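Local coordinates for ectonucleotide pyrophosphatase/phosphodiesterase family member 5 (Mus musculus, PDB 5VEO), which probably hydrolyses phosphodiester bonds as a zinc-dependent ectoenzyme of the nucleotide pyrophosphatase/phosphodiesterase family, with restricted activity on nucleotides, at residues P60-L65 against F170-E175; P126-K131 against S135-Y140; H325-D328 against E333-P336. The protein carries 1 engineered substitution. All blocks are in the same frame, centred on the assembly; numbering follows the deposited sequence.

Contact 1: residues P60-L65 against F170-E175; sequences PNHYTL and FLYWEE. With AMP (adenosine monophosphate), chain Q.
The Tyr-172 hydroxyl, reaching past the ring of His-62, is hydrogen-bonded to Asp-22 OD2, a zinc ligand; the same OH lies 3.5 Å from C3' of the AMP ribose. The hydroxyl is thus bonded to a metal ligand and merely packs against the sugar. With CG anti to the backbone N of Tyr-172 (chi1 173°), the ring stands out from strand 168-173 and meets helix 58-67 at His-62. The two rings form an offset edge-to-face pair, the tyrosine presenting its edge to the imidazole face, with centroids 5.3 Å apart and planes at 78°. The touch is confined to one side of the phenol: His-62 NE2 is 3.6 Å from Tyr-172 CE1 and equally near CD1, and His-62 CE1 is 3.7 Å from Tyr-172 CE1. This small ring pair accounts for most of the 78 Å² buried between the segments. Both imidazole nitrogens have partners beyond the pair. ND1 bonds to the carbonyl of the engineered Ala-58 one helical turn back, and NE2 bonds to Ser-20 OG on strand 16-21, which should fix the rotation of the ring. Further along the second segment, Glu-174 CG comes within 3.7 Å of AMP O2', its OE1 held by Arg-152 in a salt bridge and by Tyr-143 OH. The arrangement is that of the alkaline phosphatase superfamily: a helix starting beside the phosphate, packed on the strands of the central sheet whose ends carry metal and substrate contacts.

Contact 2: residues P126-K131 against S135-Y140; sequences PGADVK and SFPTYY
Ala-128 and Asp-129, the middle residues of a type I beta turn running from Gly-127 to Val-130, pack against Pro-137 and Tyr-140, so that the chain doubles back on itself on its way into the edge strand 139-140 of the central sheet, which contains Tyr-140. The apolar part is small at the turn, with Ala-128 CB 4.0 Å from Pro-137 CG, and Asp-129 CB 3.7 Å from Tyr-140 CD1. It grows at Phe-136. Lys-131 CA sits over the rim of one face of that ring, and Lys-131 CB is 3.5 Å from Phe-136 CZ; the lysine chain bends at chi3 (-92°), bringing CE within 3.7 Å of Phe-136 CE2. Tyr-140 OH lies above the centre of the opposite face.

Asp-129 OD2 turns to Tyr-98 OH and to the backbone N of Tyr-143, placing the carboxylate as a second-shell support for a tyrosine that bonds AMP. Ala-128 O is buried without a hydrogen-bond partner, only 3.0 Å from Pro-137 CD. At the other end a water closes the gap between the backbones, donating to Val-130 O and to Ser-135 O, each at 2.9 Å.

Contact 3: residues H325-D328 against E333-P336; sequences HGYD and EMHP. With ZN (zinc ion), chain D; AMP (adenosine monophosphate), chain Q.
The ring of Tyr-327 meets Met-334 at its edge: the sulfur lies in the ring plane, SD being 5.3 Å from the Tyr-327 ring centroid and 90° off the normal, a Met-aromatic contact. Met-334 CE comes to 4.0 Å from Tyr-327 CD2, also near the plane. The imidazole of His-325 likewise works through its edge, with the AMP phosphate in its plane. There NE2 of His-325 binds zinc at 2.1 Å, and AMP O2P takes the same metal at 1.9 Å. Asp-177 and His-181 complete the protein ligands of this ion.

Met-334 supplies most of the packing across the loop. The bend at chi2 (-58°) brings Met-334 SD to 3.6 Å from His-325 CB, and a second bend at chi3 (99°) turns CE toward the edge of the Tyr-327 ring. The thioether thus supports the base of a zinc ligand whose ring leads away to the metal. Met-334 CG fills in behind, 3.6 Å from Asp-328 O. The histidine is steadied from outside too: ND1 bonds to Thr-56 O, which should help to hold the ring's rotation with NE2 on the metal, while Thr-56 OG1 takes up Tyr-327 O.

A loop histidine on one zinc of a two-zinc site, with the phosphate on the same metal, is as expected in the alkaline phosphatase superfamily; a second zinc lies about 4 Å from the nearest atom of the His-325 side chain. Both segments belong to the loop that links strand 323-324 to strand 338-341, with strand 228-229 packing on Tyr-327 and Met-334, and strand 45-51 meeting His-335 and Pro-336.

How the contacts relate
Contacts 1 and 2 share the central mixed sheet: strand 168-173 of the first lies inside it, and strand 139-140 of the second forms one outer edge. Their centres are 13 Å apart, and Pro-126 joins them, its CG 3.7 Å from His-62 CG. Along the chain, both segments of contact 2 fall between helix 58-67 and strand 168-173. Contact 3 comes later, in the loop leading into strand 338-341 of the same sheet, its centre 14 Å from contact 1 and 27 Å from contact 2. Contacts 1 and 3 do not touch, yet both reach AMP: contact 1 beside the ribose, contact 3 at the zinc-bound phosphate. Distant sequence parts thus build one pocket.

Contact 1: residues P60-L65 against F170-E175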
loop_
_atom_site.group_PDB
_atom_site.type_symbol
_atom_site.label_atom_id
_atom_site.label_comp_id
_atom_site.label_asym_id
_atom_site.label_seq_id
_atom_site.Cartn_x
_atom_site.Cartn_y
_atom_site.Cartn_z
ATOM N N PRO A 60 3.485 2.354 3.670
ATOM C CA PRO A 60 3.220 3.730 3.216
ATOM C C PRO A 60 1.948 3.837 2.387
ATOM O O PRO A 60 1.178 4.794 2.544
ATOM C CB PRO A 60 4.472 4.074 2.398
ATOM C CG PRO A 60 5.510 3.189 2.890
ATOM C CD PRO A 60 4.839 1.915 3.299
ATOM N N ASN A 61 1.693 2.872 1.498
ATOM C CA ASN A 61 0.574 3.046 0.577
ATOM C C ASN A 61 -0.778 2.774 1.210
ATOM O O ASN A 61 -1.740 3.488 0.914
ATOM C CB ASN A 61 0.810 2.217 -0.674
ATOM C CG ASN A 61 1.619 3.003 -1.642
ATOM O OD1 ASN A 61 1.067 3.811 -2.388
ATOM N ND2 ASN A 61 2.941 2.887 -1.551
ATOM N N HIS A 62 -0.874 1.806 2.124
ATOM C CA HIS A 62 -2.150 1.606 2.793
ATOM C C HIS A 62 -2.460 2.782 3.717
ATOM O O HIS A 62 -3.617 3.204 3.816
ATOM C CB HIS A 62 -2.174 0.288 3.567
ATOM C CG HIS A 62 -2.289 -0.945 2.711
ATOM N ND1 HIS A 62 -1.190 -1.634 2.260
ATOM C CD2 HIS A 62 -3.373 -1.625 2.249
ATOM C CE1 HIS A 62 -1.583 -2.688 1.560
ATOM N NE2 HIS A 62 -2.904 -2.705 1.538
ATOM N N TYR A 63 -1.441 3.363 4.366
ATOM C CA TYR A 63 -1.751 4.499 5.234
ATOM C C TYR A 63 -2.141 5.727 4.409
ATOM O O TYR A 63 -3.007 6.507 4.834
ATOM C CB TYR A 63 -0.590 4.804 6.173
ATOM C CG TYR A 63 -1.007 5.432 7.520
ATOM C CD1 TYR A 63 -2.124 4.974 8.214
ATOM C CD2 TYR A 63 -0.242 6.433 8.108
ATOM C CE1 TYR A 63 -2.477 5.512 9.439
ATOM C CE2 TYR A 63 -0.596 6.981 9.344
ATOM C CZ TYR A 63 -1.721 6.513 9.994
ATOM O OH TYR A 63 -2.102 7.006 11.236
ATOM N N THR A 64 -1.565 5.888 3.212
ATOM C CA THR A 64 -2.032 6.937 2.311
ATOM C C THR A 64 -3.510 6.758 1.969
ATOM O O THR A 64 -4.262 7.736 1.901
ATOM C CB THR A 64 -1.173 6.958 1.043
ATOM O OG1 THR A 64 0.100 7.517 1.372
ATOM C CG2 THR A 64 -1.814 7.802 -0.071
ATOM N N LEU A 65 -3.950 5.526 1.752
ATOM C CA LEU A 65 -5.337 5.322 1.361
ATOM C C LEU A 65 -6.298 5.789 2.440
ATOM O O LEU A 65 -7.416 6.200 2.124
ATOM C CB LEU A 65 -5.584 3.850 1.041
ATOM C CG LEU A 65 -4.887 3.294 -0.210
ATOM C CD1 LEU A 65 -5.308 1.854 -0.469
ATOM C CD2 LEU A 65 -5.126 4.146 -1.445
ATOM N N PHE A 170 -12.823 -2.418 5.942
ATOM C CA PHE A 170 -11.531 -2.604 5.285
ATOM C C PHE A 170 -11.195 -4.083 5.298
ATOM O O PHE A 170 -11.213 -4.710 6.360
ATOM C CB PHE A 170 -10.414 -1.827 5.987
ATOM C CG PHE A 170 -10.577 -0.356 5.894
ATOM C CD1 PHE A 170 -10.099 0.327 4.782
ATOM C CD2 PHE A 170 -11.238 0.353 6.888
ATOM C CE1 PHE A 170 -10.259 1.692 4.662
ATOM C CE2 PHE A 170 -11.397 1.728 6.776
ATOM C CZ PHE A 170 -10.918 2.396 5.656
ATOM N N LEU A 171 -10.878 -4.632 4.131
ATOM C CA LEU A 171 -10.570 -6.047 3.960
ATOM C C LEU A 171 -9.253 -6.159 3.214
ATOM O O LEU A 171 -9.072 -5.502 2.190
ATOM C CB LEU A 171 -11.692 -6.751 3.190
ATOM C CG LEU A 171 -11.501 -8.184 2.732
ATOM C CD1 LEU A 171 -11.326 -9.106 3.927
ATOM C CD2 LEU A 171 -12.663 -8.656 1.842
ATOM N N TYR A 172 -8.343 -6.973 3.734
ATOM C CA TYR A 172 -6.996 -7.101 3.202
ATOM C C TYR A 172 -6.686 -8.571 2.946
ATOM O O TYR A 172 -7.038 -9.450 3.754
ATOM C CB TYR A 172 -5.999 -6.487 4.184
ATOM C CG TYR A 172 -4.546 -6.692 3.852
ATOM C CD1 TYR A 172 -3.921 -5.939 2.868
ATOM C CD2 TYR A 172 -3.808 -7.649 4.508
ATOM C CE1 TYR A 172 -2.585 -6.125 2.567
ATOM C CE2 TYR A 172 -2.482 -7.850 4.215
ATOM C CZ TYR A 172 -1.874 -7.095 3.235
ATOM O OH TYR A 172 -0.557 -7.319 2.960
ATOM N N TRP A 173 -5.990 -8.823 1.835
ATOM C CA TRP A 173 -5.500 -10.153 1.479
ATOM C C TRP A 173 -4.084 -10.025 0.926
ATOM O O TRP A 173 -3.781 -9.053 0.226
ATOM C CB TRP A 173 -6.434 -10.811 0.458
ATOM C CG TRP A 173 -6.144 -12.243 0.126
ATOM C CD1 TRP A 173 -5.838 -12.758 -1.107
ATOM C CD2 TRP A 173 -6.148 -13.352 1.030
ATOM N NE1 TRP A 173 -5.668 -14.116 -1.020
ATOM C CE2 TRP A 173 -5.846 -14.506 0.280
ATOM C CE3 TRP A 173 -6.380 -13.479 2.403
ATOM C CZ2 TRP A 173 -5.757 -15.767 0.857
ATOM C CZ3 TRP A 173 -6.309 -14.732 2.977
ATOM C CH2 TRP A 173 -5.992 -15.863 2.206
ATOM N N GLU A 174 -3.220 -11.014 1.235
ATOM C CA GLU A 174 -1.782 -10.919 0.971
ATOM C C GLU A 174 -1.379 -11.326 -0.444
ATOM O O GLU A 174 -0.203 -11.141 -0.820
ATOM C CB GLU A 174 -1.016 -11.778 1.974
ATOM C CG GLU A 174 -1.140 -11.311 3.420
ATOM C CD GLU A 174 -2.431 -11.719 4.129
ATOM O OE1 GLU A 174 -2.652 -11.214 5.261
ATOM O OE2 GLU A 174 -3.188 -12.571 3.590
ATOM N N GLU A 175 -2.303 -11.894 -1.214
ATOM C CA GLU A 175 -2.058 -12.208 -2.621
ATOM C C GLU A 175 -2.703 -11.157 -3.519
ATOM O O GLU A 175 -3.779 -10.617 -3.184
ATOM C CB GLU A 175 -2.594 -13.595 -2.967
ATOM C CG GLU A 175 -1.828 -14.738 -2.338
ATOM C CD GLU A 175 -0.468 -15.027 -2.986
ATOM O OE1 GLU A 175 0.131 -14.138 -3.628
ATOM O OE2 GLU A 175 0.008 -16.171 -2.817
HETATM P P AMP Q . 4.687 -5.473 1.012
HETATM O O1P AMP Q . 5.354 -4.145 1.204
HETATM O O2P AMP Q . 5.648 -6.509 0.416
HETATM O O3P AMP Q . 3.404 -5.389 0.190
HETATM O "O5'" AMP Q . 4.247 -6.033 2.446
HETATM C "C5'" AMP Q . 3.164 -6.973 2.522
HETATM C "C4'" AMP Q . 3.337 -8.008 3.599
HETATM O "O4'" AMP Q . 3.070 -7.398 4.855
HETATM C "C3'" AMP Q . 2.342 -9.164 3.491
HETATM O "O3'" AMP Q . 2.991 -10.336 3.047
HETATM C "C2'" AMP Q . 1.810 -9.363 4.914
HETATM O "O2'" AMP Q . 1.890 -10.675 5.401
HETATM C "C1'" AMP Q . 2.652 -8.409 5.738
HETATM N N9 AMP Q . 1.920 -7.797 6.823
HETATM C C8 AMP Q . 0.870 -6.961 6.739
HETATM N N7 AMP Q . 0.482 -6.588 7.984
HETATM C C5 AMP Q . 1.326 -7.208 8.850
HETATM C C6 AMP Q . 1.507 -7.259 10.315
HETATM N N6 AMP Q . 0.684 -6.558 11.116
HETATM N N1 AMP Q . 2.500 -8.014 10.816
HETATM C C2 AMP Q . 3.341 -8.722 10.041
HETATM N N3 AMP Q . 3.255 -8.726 8.700
HETATM C C4 AMP Q . 2.265 -8.003 8.083
#

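Contact 2: residues P126-K131 against S135-Y140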
loop_
_atom_site.group_PDB
_atom_site.type_symbol
_atom_site.label_atom_id
_atom_site.label_comp_id
_atom_site.label_asym_id
_atom_site.label_seq_id
_atom_site.Cartn_x
_atom_site.Cartn_y
_atom_site.Cartn_z
ATOM N N PRO A 126 -3.566 -3.204 7.107
ATOM C CA PRO A 126 -2.366 -2.674 7.778
ATOM C C PRO A 126 -2.645 -1.514 8.731
ATOM O O PRO A 126 -3.260 -0.509 8.369
ATOM C CB PRO A 126 -1.493 -2.239 6.597
ATOM C CG PRO A 126 -1.826 -3.234 5.560
ATOM C CD PRO A 126 -3.310 -3.449 5.678
ATOM N N GLY A 127 -2.155 -1.656 9.967
ATOM C CA GLY A 127 -2.328 -0.646 10.988
ATOM C C GLY A 127 -3.656 -0.659 11.713
ATOM O O GLY A 127 -3.800 0.050 12.719
ATOM N N ALA A 128 -4.643 -1.422 11.242
ATOM C CA ALA A 128 -5.958 -1.382 11.868
ATOM C C ALA A 128 -5.972 -2.039 13.248
ATOM O O ALA A 128 -6.889 -1.775 14.039
ATOM C CB ALA A 128 -6.989 -2.043 10.952
ATOM N N ASP A 129 -4.987 -2.876 13.566
ATOM C CA ASP A 129 -4.892 -3.479 14.890
ATOM C C ASP A 129 -3.861 -2.767 15.760
ATOM O O ASP A 129 -3.385 -3.332 16.757
ATOM C CB ASP A 129 -4.613 -4.988 14.782
ATOM C CG ASP A 129 -3.314 -5.323 14.069
ATOM O OD1 ASP A 129 -2.911 -4.578 13.160
ATOM O OD2 ASP A 129 -2.709 -6.373 14.404
ATOM N N VAL A 130 -3.538 -1.524 15.413
ATOM C CA VAL A 130 -2.601 -0.685 16.152
ATOM C C VAL A 130 -3.395 0.389 16.876
ATOM O O VAL A 130 -4.310 0.979 16.301
ATOM C CB VAL A 130 -1.574 -0.035 15.206
ATOM C CG1 VAL A 130 -0.622 0.910 15.963
ATOM C CG2 VAL A 130 -0.764 -1.083 14.458
ATOM N N LYS A 131 -3.023 0.677 18.118
ATOM C CA LYS A 131 -3.676 1.755 18.841
ATOM C C LYS A 131 -3.128 3.080 18.322
ATOM O O LYS A 131 -1.918 3.314 18.353
ATOM C CB LYS A 131 -3.457 1.620 20.348
ATOM C CG LYS A 131 -4.186 2.675 21.118
ATOM C CD LYS A 131 -3.923 2.536 22.619
ATOM C CE LYS A 131 -4.967 1.665 23.262
ATOM N NZ LYS A 131 -4.846 1.604 24.766
ATOM N N SER A 135 -7.085 4.937 19.977
ATOM C CA SER A 135 -8.292 4.426 19.345
ATOM C C SER A 135 -7.953 3.289 18.403
ATOM O O SER A 135 -6.861 3.240 17.825
ATOM C CB SER A 135 -9.031 5.482 18.518
ATOM O OG SER A 135 -9.425 6.588 19.293
ATOM N N PHE A 136 -8.917 2.392 18.255
ATOM C CA PHE A 136 -8.943 1.312 17.281
ATOM C C PHE A 136 -10.184 1.480 16.420
ATOM O O PHE A 136 -11.120 2.198 16.800
ATOM C CB PHE A 136 -9.020 -0.065 17.963
ATOM C CG PHE A 136 -7.793 -0.456 18.742
ATOM C CD1 PHE A 136 -6.728 -1.097 18.125
ATOM C CD2 PHE A 136 -7.732 -0.230 20.098
ATOM C CE1 PHE A 136 -5.613 -1.477 18.854
ATOM C CE2 PHE A 136 -6.620 -0.602 20.832
ATOM C CZ PHE A 136 -5.563 -1.222 20.215
ATOM N N PRO A 137 -10.250 0.807 15.270
ATOM C CA PRO A 137 -11.553 0.599 14.627
ATOM C C PRO A 137 -12.527 -0.041 15.613
ATOM O O PRO A 137 -12.135 -0.827 16.478
ATOM C CB PRO A 137 -11.228 -0.343 13.460
ATOM C CG PRO A 137 -9.735 -0.204 13.248
ATOM C CD PRO A 137 -9.204 -0.021 14.647
ATOM N N THR A 138 -13.807 0.295 15.464
ATOM C CA THR A 138 -14.841 -0.269 16.340
ATOM C C THR A 138 -14.728 -1.782 16.432
ATOM O O THR A 138 -14.818 -2.363 17.525
ATOM C CB THR A 138 -16.221 0.101 15.820
ATOM O OG1 THR A 138 -16.255 1.501 15.546
ATOM C CG2 THR A 138 -17.310 -0.289 16.854
ATOM N N TYR A 139 -14.524 -2.436 15.279
ATOM C CA TYR A 139 -14.282 -3.864 15.188
ATOM C C TYR A 139 -13.004 -4.095 14.402
ATOM O O TYR A 139 -12.809 -3.480 13.346
ATOM C CB TYR A 139 -15.414 -4.607 14.470
ATOM C CG TYR A 139 -16.836 -4.350 14.966
ATOM C CD1 TYR A 139 -17.350 -5.068 16.027
ATOM C CD2 TYR A 139 -17.663 -3.430 14.341
ATOM C CE1 TYR A 139 -18.637 -4.867 16.469
ATOM C CE2 TYR A 139 -18.973 -3.215 14.780
ATOM C CZ TYR A 139 -19.445 -3.945 15.843
ATOM O OH TYR A 139 -20.745 -3.746 16.290
ATOM N N TYR A 140 -12.163 -5.011 14.874
ATOM C CA TYR A 140 -10.961 -5.350 14.117
ATOM C C TYR A 140 -10.475 -6.733 14.518
ATOM O O TYR A 140 -10.804 -7.254 15.594
ATOM C CB TYR A 140 -9.846 -4.312 14.322
ATOM C CG TYR A 140 -9.252 -4.315 15.703
ATOM C CD1 TYR A 140 -8.141 -5.088 15.999
ATOM C CD2 TYR A 140 -9.801 -3.540 16.717
ATOM C CE1 TYR A 140 -7.594 -5.104 17.289
ATOM C CE2 TYR A 140 -9.265 -3.555 18.011
ATOM C CZ TYR A 140 -8.160 -4.329 18.281
ATOM O OH TYR A 140 -7.634 -4.342 19.559
HETATM O O HOH W 1 -6.392 2.525 15.085
#

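Contact 3: residues H325-D328 against E333-P336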
loop_
_atom_site.group_PDB
_atom_site.type_symbol
_atom_site.label_atom_id
_atom_site.label_comp_id
_atom_site.label_asym_id
_atom_site.label_seq_id
_atom_site.Cartn_x
_atom_site.Cartn_y
_atom_site.Cartn_z
ATOM N N HIS A 325 8.907 -4.652 -5.519
ATOM C CA HIS A 325 8.276 -3.354 -5.664
ATOM C C HIS A 325 8.919 -2.434 -4.633
ATOM O O HIS A 325 9.745 -2.863 -3.825
ATOM C CB HIS A 325 6.757 -3.481 -5.478
ATOM C CG HIS A 325 6.389 -4.123 -4.180
ATOM N ND1 HIS A 325 6.207 -3.398 -3.024
ATOM C CD2 HIS A 325 6.286 -5.427 -3.827
ATOM C CE1 HIS A 325 5.945 -4.227 -2.025
ATOM N NE2 HIS A 325 6.007 -5.464 -2.483
ATOM N N GLY A 326 8.516 -1.176 -4.646
ATOM C CA GLY A 326 9.175 -0.138 -3.877
ATOM C C GLY A 326 9.801 0.932 -4.734
ATOM O O GLY A 326 10.116 2.018 -4.221
ATOM N N TYR A 327 9.934 0.663 -6.031
ATOM C CA TYR A 327 10.522 1.560 -7.009
ATOM C C TYR A 327 9.690 2.835 -7.202
ATOM O O TYR A 327 8.546 2.959 -6.755
ATOM C CB TYR A 327 10.655 0.838 -8.349
ATOM C CG TYR A 327 11.433 -0.456 -8.263
ATOM C CD1 TYR A 327 12.818 -0.455 -8.330
ATOM C CD2 TYR A 327 10.795 -1.668 -8.089
ATOM C CE1 TYR A 327 13.544 -1.634 -8.243
ATOM C CE2 TYR A 327 11.508 -2.847 -7.997
ATOM C CZ TYR A 327 12.877 -2.830 -8.075
ATOM O OH TYR A 327 13.579 -4.005 -7.974
ATOM N N ASP A 328 10.314 3.792 -7.894
ATOM C CA ASP A 328 9.694 5.028 -8.357
ATOM C C ASP A 328 8.203 4.850 -8.656
ATOM O O ASP A 328 7.823 3.994 -9.474
ATOM C CB ASP A 328 10.452 5.480 -9.608
ATOM C CG ASP A 328 10.121 6.883 -10.058
ATOM O OD1 ASP A 328 9.101 7.456 -9.658
ATOM O OD2 ASP A 328 10.918 7.397 -10.865
ATOM N N GLU A 333 4.615 -0.244 -13.778
ATOM C CA GLU A 333 4.569 -1.548 -13.128
ATOM C C GLU A 333 4.320 -1.432 -11.626
ATOM O O GLU A 333 3.917 -2.423 -11.008
ATOM C CB GLU A 333 5.843 -2.344 -13.404
ATOM C CG GLU A 333 5.889 -2.809 -14.867
ATOM C CD GLU A 333 7.054 -3.652 -15.275
ATOM O OE1 GLU A 333 7.726 -4.227 -14.425
ATOM O OE2 GLU A 333 7.295 -3.735 -16.509
ATOM N N MET A 334 4.554 -0.258 -11.034
ATOM C CA MET A 334 4.274 -0.058 -9.612
ATOM C C MET A 334 2.824 0.317 -9.339
ATOM O O MET A 334 2.431 0.369 -8.162
ATOM C CB MET A 334 5.198 1.010 -9.048
ATOM C CG MET A 334 6.643 0.587 -8.970
ATOM S SD MET A 334 6.920 -0.889 -7.980
ATOM C CE MET A 334 7.038 -2.131 -9.222
ATOM N N HIS A 335 2.002 0.519 -10.398
ATOM C CA HIS A 335 0.656 1.047 -10.185
ATOM C C HIS A 335 -0.357 -0.065 -9.900
ATOM O O HIS A 335 -0.349 -1.111 -10.557
ATOM C CB HIS A 335 0.209 1.859 -11.391
ATOM C CG HIS A 335 1.020 3.099 -11.581
ATOM N ND1 HIS A 335 0.995 3.847 -12.734
ATOM C CD2 HIS A 335 1.905 3.706 -10.757
ATOM C CE1 HIS A 335 1.830 4.865 -12.615
ATOM N NE2 HIS A 335 2.381 4.810 -11.414
ATOM N N PRO A 336 -1.246 0.164 -8.935
ATOM C CA PRO A 336 -2.256 -0.826 -8.568
ATOM C C PRO A 336 -3.531 -0.718 -9.389
ATOM O O PRO A 336 -3.868 0.339 -9.916
ATOM C CB PRO A 336 -2.576 -0.441 -7.123
ATOM C CG PRO A 336 -2.454 1.058 -7.143
ATOM C CD PRO A 336 -1.288 1.348 -8.071
HETATM ZN ZN ZN D . 5.401 -7.124 -1.423
HETATM P P AMP Q . 4.687 -5.473 1.012
HETATM O O1P AMP Q . 5.354 -4.145 1.204
HETATM O O2P AMP Q . 5.648 -6.509 0.416
HETATM O O3P AMP Q . 3.404 -5.389 0.190
HETATM O "O5'" AMP Q . 4.247 -6.033 2.446
HETATM C "C5'" AMP Q . 3.164 -6.973 2.522
HETATM C "C4'" AMP Q . 3.337 -8.008 3.599
HETATM O "O4'" AMP Q . 3.070 -7.398 4.855
HETATM C "C3'" AMP Q . 2.342 -9.164 3.491
HETATM O "O3'" AMP Q . 2.991 -10.336 3.047
HETATM C "C2'" AMP Q . 1.810 -9.363 4.914
HETATM O "O2'" AMP Q . 1.890 -10.675 5.401
HETATM C "C1'" AMP Q . 2.652 -8.409 5.738
HETATM N N9 AMP Q . 1.920 -7.797 6.823
HETATM C C8 AMP Q . 0.870 -6.961 6.739
HETATM N N7 AMP Q . 0.482 -6.588 7.984
HETATM C C5 AMP Q . 1.326 -7.208 8.850
HETATM C C6 AMP Q . 1.507 -7.259 10.315
HETATM N N6 AMP Q . 0.684 -6.558 11.116
HETATM N N1 AMP Q . 2.500 -8.014 10.816
HETATM C C2 AMP Q . 3.341 -8.722 10.041
HETATM N N3 AMP Q . 3.255 -8.726 8.700
HETATM C C4 AMP Q . 2.265 -8.003 8.083
#